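Local coordinates for Ig domain protein, group 2 domain protein (Shewanella frigidimarina, PDB 6BG8), which adsorbs its bacterium onto ice and inhibits the growth of ice crystals, here represented by its C-terminal DUF3494 ice-binding domain, at residues A110-C115 and V128-A133; F14-S19 and G33-L38. One frame throughout, in Å; residues are numbered along the deposited sequence.

Interaction 1 of 2, residues A110-C115 and V128-A133; sequences AATQVC and VYKTAA
The ring of Tyr129 and the side-chain amide of Gln113 lie side by side and point the same way. Their planes are 46° apart, and Gln113 NE2 comes to 3.5 Å from Tyr129 CE2. At the ring edge, in plane, sits the carbonyl oxygen of Val114, 3.6 Å from Tyr129 CD2. Phe156 of strand 154-158 meets the ring nearly parallel. Gln113 CG is anti to its own carbonyl carbon (chi1 -53°), and the chain beyond runs extended beside the ring. One water accepts from Gln113 NE2 and donates to Tyr129 OH, while Tyr129 OH is hydrogen-bonded to Thr125 O. A second water donates to Gln113 OE1 and to Ala111 O, and accepts from Val128 N. The backbones pair in parallel. Gln113 N donates to Val128 O at 2.7 Å, Lys130 N to Gln113 O, and Cys115 N to Lys130 O. The last donor stands above the carbonyl plane of Lys130. Thr112 CG2 presses on Lys130 CB at 3.5 Å, a tight carbon pair, while Thr112 OG1 bonds to Asp105. A third water joins Cys115 O to Thr131 OG1. In the parallel beta-solenoid, strand 127-131 pairs with strands 112-114 and 154-158, the latter through Tyr129 and Thr131.

Interaction 2 of 2, residues F14-S19 and G33-L38; sequences FAMLAS and GDLGIL
Phe14 and Asp34 open a parallel strand pair of the beta-solenoid, with a beta bulge between Phe14 and Met16. At the bulge Asp34 O accepts from Met16 N at 3.3 Å and, weakly, from Ala15 N. Past it the bonds are regular. Gly36 N donates to Met16 O, Ala18 N to Gly36 O, and Leu38 N to Ala18 O at 2.9 Å. Three CA-H...O contacts accompany the regular part: Leu35 CA to Met16 O, Leu17 CA to Gly36 O and Ile37 CA to Ala18 O.

The polar side chains turn to other partners. Asp34 forms a salt bridge with Arg13 and accepts from Leu64 N. Ser19 OG bonds to Asp39.

Apolar contacts fill both faces. On one, Met16 and Leu35 lie side by side, with Met16 CE 3.5 Å from Leu35 CG. The bend at chi3 of Met16 (-54°) places CE there. Ile30 of strand 29-31 touches both. On the face toward helix 84-103, Leu17 crosses Leu38 at about a right angle, and both touch Leu95. Leu35 O lies at the edge of the Phe14 ring, in plane, and Phe14 CE1 is 3.7 Å from Gly36 CA. Leu17 CD1 sits over the centre of that ring, 3.7 Å above its plane.

How the interactions relate
From the N terminus, interaction 2 comes first. Segment 14-19 is followed by strands 21-24 and 29-31, and the pairing with 33-38 closes that turn of chain. Interaction 1 opens only later, after helix 84-103. It pairs 110-115 with 128-133 and closes a loop of similar length that holds strand 122-125. The two loops run in series and neither nest nor cross. The centres of interactions 1 and 2 are about 27 Å apart. They lie on opposite sides of the centre of the chain and do not touch. Both belong to the parallel strands of the solenoid. Strands 154-158, 182-186, 197-204 and 219-222 carry the pairing from 127-131 across to 14-18.

Interaction 1 of 2, residues A110-C115 and V128-A133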
# COMPACT_ATOMS: atom_id res chain seq x y z
N ALA A 110 12.30 6.42 -17.26
CA ALA A 110 11.56 5.58 -18.18
C ALA A 110 10.45 6.39 -18.84
O ALA A 110 9.86 7.27 -18.22
CB ALA A 110 10.95 4.36 -17.48
N ALA A 111 10.17 6.05 -20.10
CA ALA A 111 9.10 6.70 -20.84
C ALA A 111 7.75 6.12 -20.45
O ALA A 111 7.62 4.92 -20.18
CB ALA A 111 9.32 6.54 -22.35
N THR A 112 6.74 6.98 -20.43
CA THR A 112 5.39 6.59 -20.02
C THR A 112 4.67 5.80 -21.11
O THR A 112 4.70 6.16 -22.29
CB THR A 112 4.59 7.84 -19.67
OG1 THR A 112 5.33 8.64 -18.73
CG2 THR A 112 3.26 7.46 -19.07
N GLN A 113 4.00 4.73 -20.70
CA GLN A 113 3.13 3.93 -21.55
C GLN A 113 1.68 4.12 -21.13
O GLN A 113 1.38 4.62 -20.04
CB GLN A 113 3.49 2.44 -21.45
CG GLN A 113 4.94 2.12 -21.72
CD GLN A 113 5.24 0.64 -21.61
OE1 GLN A 113 6.11 0.24 -20.84
NE2 GLN A 113 4.51 -0.17 -22.37
N VAL A 114 0.77 3.72 -22.02
CA VAL A 114 -0.65 3.81 -21.73
C VAL A 114 -1.04 2.67 -20.79
O VAL A 114 -0.74 1.50 -21.06
CB VAL A 114 -1.49 3.76 -23.02
CG1 VAL A 114 -2.97 3.61 -22.67
CG2 VAL A 114 -1.24 4.99 -23.88
N CYS A 115 -1.73 3.02 -19.70
CA CYS A 115 -2.34 2.02 -18.83
C CYS A 115 -3.72 1.67 -19.38
O CYS A 115 -4.58 2.56 -19.48
CB CYS A 115 -2.48 2.55 -17.41
SG CYS A 115 -3.11 1.29 -16.23
N VAL A 128 6.17 2.13 -16.82
CA VAL A 128 5.29 3.12 -16.21
C VAL A 128 4.03 3.19 -17.05
O VAL A 128 4.10 3.54 -18.24
CB VAL A 128 5.95 4.51 -16.15
CG1 VAL A 128 4.96 5.54 -15.57
CG2 VAL A 128 7.24 4.46 -15.35
N TYR A 129 2.89 2.90 -16.44
CA TYR A 129 1.62 2.83 -17.14
C TYR A 129 0.68 3.88 -16.57
O TYR A 129 0.32 3.81 -15.39
CB TYR A 129 1.02 1.42 -17.01
CG TYR A 129 1.89 0.36 -17.62
CD1 TYR A 129 2.89 -0.27 -16.89
CD2 TYR A 129 1.75 0.01 -18.96
CE1 TYR A 129 3.69 -1.23 -17.45
CE2 TYR A 129 2.56 -0.96 -19.54
CZ TYR A 129 3.53 -1.58 -18.78
OH TYR A 129 4.34 -2.54 -19.34
N LYS A 130 0.29 4.83 -17.40
CA LYS A 130 -0.47 6.00 -16.97
C LYS A 130 -1.81 6.07 -17.69
O LYS A 130 -1.90 5.77 -18.89
CB LYS A 130 0.32 7.28 -17.23
CG LYS A 130 -0.33 8.55 -16.70
CD LYS A 130 0.54 9.75 -17.05
CE LYS A 130 -0.17 11.08 -16.78
NZ LYS A 130 -0.59 11.21 -15.35
N THR A 131 -2.84 6.45 -16.95
CA THR A 131 -4.13 6.81 -17.52
C THR A 131 -4.77 7.83 -16.60
O THR A 131 -4.53 7.83 -15.39
CB THR A 131 -5.07 5.61 -17.70
OG1 THR A 131 -6.31 6.04 -18.28
CG2 THR A 131 -5.35 4.95 -16.36
N ALA A 132 -5.58 8.71 -17.19
CA ALA A 132 -6.33 9.70 -16.43
C ALA A 132 -7.70 9.18 -15.99
O ALA A 132 -8.36 9.83 -15.17
CB ALA A 132 -6.48 10.98 -17.26
N ALA A 133 -8.12 8.01 -16.49
CA ALA A 133 -9.43 7.47 -16.20
C ALA A 133 -9.36 6.53 -15.00
O ALA A 133 -8.33 6.44 -14.32
CB ALA A 133 -9.98 6.77 -17.44
O HOH W 1 7.58 2.46 -19.33
O HOH W 2 5.17 -2.77 -22.48
O HOH W 3 -6.00 4.52 -20.57

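Interaction 2 of 2, residues F14-S19 and G33-L38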
# COMPACT_ATOMS: atom_id res chain seq x y z
N PHE A 14 6.11 0.68 7.06
CA PHE A 14 4.69 0.43 7.28
C PHE A 14 4.16 -0.62 6.31
O PHE A 14 4.46 -0.59 5.11
CB PHE A 14 3.88 1.71 7.11
CG PHE A 14 4.13 2.73 8.18
CD1 PHE A 14 3.55 2.61 9.44
CD2 PHE A 14 4.95 3.82 7.92
CE1 PHE A 14 3.78 3.57 10.42
CE2 PHE A 14 5.20 4.77 8.90
CZ PHE A 14 4.61 4.65 10.15
N ALA A 15 3.38 -1.56 6.85
CA ALA A 15 2.45 -2.33 6.04
C ALA A 15 1.24 -1.49 5.65
O ALA A 15 0.73 -1.58 4.53
CB ALA A 15 2.01 -3.58 6.81
N MET A 16 0.76 -0.65 6.58
CA MET A 16 -0.41 0.18 6.33
C MET A 16 -0.21 1.53 7.01
O MET A 16 0.25 1.60 8.15
CB MET A 16 -1.69 -0.48 6.84
CG MET A 16 -1.92 -1.86 6.28
SD MET A 16 -3.50 -2.59 6.77
CE MET A 16 -3.46 -2.46 8.53
N LEU A 17 -0.60 2.59 6.30
CA LEU A 17 -0.42 3.94 6.81
C LEU A 17 -1.51 4.82 6.23
O LEU A 17 -1.72 4.82 5.01
CB LEU A 17 0.96 4.49 6.43
CG LEU A 17 1.33 5.92 6.85
CD1 LEU A 17 1.53 6.01 8.37
CD2 LEU A 17 2.58 6.39 6.12
N ALA A 18 -2.20 5.57 7.09
CA ALA A 18 -3.30 6.40 6.64
C ALA A 18 -3.28 7.73 7.39
O ALA A 18 -2.75 7.84 8.49
CB ALA A 18 -4.65 5.71 6.84
N SER A 19 -3.87 8.74 6.76
CA SER A 19 -4.05 10.04 7.41
C SER A 19 -5.06 9.95 8.55
O SER A 19 -4.82 10.46 9.65
CB SER A 19 -4.49 11.08 6.38
OG SER A 19 -4.94 12.27 7.02
N GLY A 33 5.08 -5.61 9.02
CA GLY A 33 5.10 -4.17 8.85
C GLY A 33 4.36 -3.50 9.98
O GLY A 33 3.59 -4.13 10.71
N ASP A 34 4.59 -2.19 10.10
CA ASP A 34 3.95 -1.36 11.12
C ASP A 34 2.63 -0.79 10.61
O ASP A 34 2.34 -0.77 9.42
CB ASP A 34 4.89 -0.21 11.51
CG ASP A 34 6.13 -0.69 12.22
OD1 ASP A 34 6.06 -1.70 12.93
OD2 ASP A 34 7.19 -0.06 12.05
N LEU A 35 1.83 -0.30 11.56
CA LEU A 35 0.60 0.42 11.27
C LEU A 35 0.75 1.85 11.76
O LEU A 35 1.31 2.09 12.84
CB LEU A 35 -0.61 -0.23 11.95
CG LEU A 35 -1.42 -1.26 11.15
CD1 LEU A 35 -0.53 -2.32 10.52
CD2 LEU A 35 -2.49 -1.91 12.03
N GLY A 36 0.24 2.81 10.99
CA GLY A 36 0.30 4.18 11.43
C GLY A 36 -0.89 5.00 11.01
O GLY A 36 -1.41 4.83 9.91
N ILE A 37 -1.34 5.89 11.91
CA ILE A 37 -2.31 6.94 11.60
C ILE A 37 -1.60 8.27 11.81
O ILE A 37 -0.95 8.48 12.84
CB ILE A 37 -3.57 6.83 12.48
CG1 ILE A 37 -4.27 5.48 12.25
CG2 ILE A 37 -4.50 7.99 12.20
CD1 ILE A 37 -5.43 5.20 13.21
N LEU A 38 -1.69 9.15 10.81
CA LEU A 38 -0.86 10.36 10.82
C LEU A 38 -1.56 11.58 11.41
O LEU A 38 -0.88 12.43 12.01
CB LEU A 38 -0.43 10.72 9.39
CG LEU A 38 0.43 9.70 8.62
CD1 LEU A 38 0.50 10.10 7.16
CD2 LEU A 38 1.84 9.58 9.20